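Local coordinates for putative endoribonuclease (Klebsiella pneumoniae, PDB 3LYB), which is a putative endoribonuclease of the L-PSP (YjgF-like) family, whose exact substrate and reaction are not established, at residues Y75-I80 against S111-L116. Residues are numbered along the deposited sequence; the frame is centred on the assembly and turned at random.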
loop_
_atom_site.group_PDB
_atom_site.type_symbol
_atom_site.label_atom_id
_atom_site.label_comp_id
_atom_site.label_asym_id
_atom_site.label_seq_id
_atom_site.Cartn_x
_atom_site.Cartn_y
_atom_site.Cartn_z
ATOM N N TYR B 75 15.511 6.027 -29.000
ATOM C CA TYR B 75 14.770 7.153 -29.531
ATOM C C TYR B 75 15.196 8.480 -28.919
ATOM O O TYR B 75 15.246 9.498 -29.584
ATOM C CB TYR B 75 13.276 6.908 -29.326
ATOM C CG TYR B 75 12.433 7.646 -30.307
ATOM C CD1 TYR B 75 12.009 7.031 -31.490
ATOM C CD2 TYR B 75 12.076 8.983 -30.080
ATOM C CE1 TYR B 75 11.234 7.732 -32.428
ATOM C CE2 TYR B 75 11.296 9.690 -31.002
ATOM C CZ TYR B 75 10.890 9.065 -32.176
ATOM O OH TYR B 75 10.122 9.779 -33.089
ATOM N N VAL B 76 15.509 8.469 -27.637
ATOM C CA VAL B 76 15.852 9.696 -26.952
ATOM C C VAL B 76 17.263 10.104 -27.307
ATOM O O VAL B 76 17.528 11.275 -27.593
ATOM C CB VAL B 76 15.725 9.546 -25.411
ATOM C CG1 VAL B 76 16.591 10.583 -24.670
ATOM C CG2 VAL B 76 14.299 9.674 -25.009
ATOM N N LEU B 77 18.165 9.128 -27.246
ATOM C CA LEU B 77 19.566 9.361 -27.552
ATOM C C LEU B 77 19.777 9.845 -28.984
ATOM O O LEU B 77 20.508 10.810 -29.211
ATOM C CB LEU B 77 20.386 8.124 -27.244
ATOM C CG LEU B 77 20.600 7.908 -25.743
ATOM C CD1 LEU B 77 21.311 6.599 -25.477
ATOM C CD2 LEU B 77 21.378 9.062 -25.105
ATOM N N GLU B 78 19.091 9.208 -29.931
ATOM C CA GLU B 78 19.111 9.631 -31.329
ATOM C C GLU B 78 18.516 11.025 -31.533
ATOM O O GLU B 78 18.994 11.778 -32.379
ATOM C CB GLU B 78 18.426 8.586 -32.223
ATOM C CG GLU B 78 18.284 8.963 -33.716
ATOM C CD GLU B 78 19.614 8.972 -34.508
ATOM O OE1 GLU B 78 20.651 8.489 -33.985
ATOM O OE2 GLU B 78 19.597 9.460 -35.670
ATOM N N SER B 79 17.487 11.375 -30.766
ATOM C CA SER B 79 16.945 12.738 -30.800
ATOM C C SER B 79 18.025 13.733 -30.433
ATOM O O SER B 79 18.189 14.754 -31.091
ATOM C CB SER B 79 15.783 12.897 -29.821
ATOM O OG SER B 79 14.661 12.148 -30.245
ATOM N N ILE B 80 18.762 13.419 -29.373
ATOM C CA ILE B 80 19.830 14.276 -28.912
ATOM C C ILE B 80 20.788 14.438 -30.059
ATOM O O ILE B 80 21.043 15.556 -30.471
ATOM C CB ILE B 80 20.500 13.753 -27.614
ATOM C CG1 ILE B 80 19.583 14.044 -26.420
ATOM C CG2 ILE B 80 21.840 14.426 -27.373
ATOM C CD1 ILE B 80 19.901 13.234 -25.171
ATOM N N SER B 111 22.324 1.724 -20.514
ATOM C CA SER B 111 23.770 1.687 -20.611
ATOM C C SER B 111 24.248 0.963 -21.879
ATOM O O SER B 111 25.183 1.409 -22.506
ATOM C CB SER B 111 24.351 1.028 -19.357
ATOM O OG SER B 111 25.751 0.881 -19.469
ATOM N N ARG B 112 23.607 -0.144 -22.247
ATOM C CA ARG B 112 23.931 -0.818 -23.504
ATOM C C ARG B 112 23.795 0.209 -24.631
ATOM O O ARG B 112 24.745 0.451 -25.383
ATOM C CB ARG B 112 23.026 -2.048 -23.734
ATOM C CG ARG B 112 22.983 -2.574 -25.187
ATOM C CD ARG B 112 21.946 -3.711 -25.395
ATOM N NE ARG B 112 22.185 -4.864 -24.518
ATOM C CZ ARG B 112 21.298 -5.818 -24.223
ATOM N NH1 ARG B 112 20.078 -5.817 -24.732
ATOM N NH2 ARG B 112 21.648 -6.797 -23.412
ATOM N N VAL B 113 22.628 0.843 -24.700
ATOM C CA VAL B 113 22.329 1.810 -25.747
ATOM C C VAL B 113 23.277 3.008 -25.749
ATOM O O VAL B 113 23.712 3.462 -26.816
ATOM C CB VAL B 113 20.869 2.278 -25.657
ATOM C CG1 VAL B 113 20.513 3.201 -26.805
ATOM C CG2 VAL B 113 19.953 1.075 -25.666
ATOM N N ARG B 114 23.608 3.514 -24.566
ATOM C CA ARG B 114 24.438 4.709 -24.497
ATOM C C ARG B 114 25.820 4.448 -25.076
ATOM O O ARG B 114 26.368 5.304 -25.754
ATOM C CB ARG B 114 24.546 5.271 -23.086
ATOM C CG ARG B 114 25.075 6.681 -23.094
ATOM C CD ARG B 114 25.278 7.272 -21.740
ATOM N NE ARG B 114 25.991 6.383 -20.832
ATOM C CZ ARG B 114 26.233 6.663 -19.552
ATOM N NH1 ARG B 114 25.829 7.825 -19.028
ATOM N NH2 ARG B 114 26.875 5.783 -18.791
ATOM N N LYS B 115 26.366 3.268 -24.823
ATOM C CA LYS B 115 27.619 2.845 -25.445
ATOM C C LYS B 115 27.629 3.012 -26.985
ATOM O O LYS B 115 28.636 3.445 -27.563
ATOM C CB LYS B 115 27.922 1.397 -25.095
ATOM C CG LYS B 115 28.557 1.209 -23.755
ATOM C CD LYS B 115 28.742 -0.297 -23.490
ATOM C CE LYS B 115 29.130 -0.580 -22.039
ATOM N NZ LYS B 115 28.753 -1.959 -21.619
ATOM N N LEU B 116 26.514 2.676 -27.634
ATOM C CA LEU B 116 26.392 2.849 -29.080
ATOM C C LEU B 116 26.551 4.293 -29.563
ATOM O O LEU B 116 26.735 4.513 -30.748
ATOM C CB LEU B 116 25.054 2.293 -29.607
ATOM C CG LEU B 116 24.536 0.909 -29.190
ATOM C CD1 LEU B 116 23.140 0.675 -29.753
ATOM C CD2 LEU B 116 25.471 -0.234 -29.562
#
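L77 reaches from helix 60-85 to V113 and R114 on helix 107-115, joining two helices of the YjgF-like (L-PSP) alpha/beta fold, in which helices pack against one side of a mixed sheet. The contact lies near the centre of the chain and is buried and wholly apolar, with no hydrogen bond across it. L77 carries its CG anti to the carbonyl carbon (chi1 -75°), and its extended outer torsion sends CD1 across to the second helix. There the methyl meets V113 CG1 at 3.7 Å, the two side chains crossing at a slant. CD1 also sits against the backbone of R114, 3.8 Å from the R114 CA and 4.2 Å from its CB. One methyl thus bridges two consecutive residues of the helix; the nearest CA atoms across the two segments are L77 CA and R114 CA, 7.4 Å apart. V113 places CG1 anti to its backbone N (chi1 -176°), turning that methyl to L77, and its side chain also packs on L70 and W74 of helix 60-85 and on L54 of helix 48-54. R114 offers L77 the foot of its side chain, while its guanidinium group leads away, NH1 hydrogen bonding to S125 OG on strand 124-129. V76 and I80 set helix 60-85 on V143 of strand 141-148, so each of the two helices has its own contact with the sheet. One turn of helix 60-85 is tied by a side chain: Y75 O accepts from both S79 N and S79 OG, the hydroxyl bond being 2.8 Å long, with a C=O...OG angle of 156° and OG tilted somewhat from the carbonyl plane.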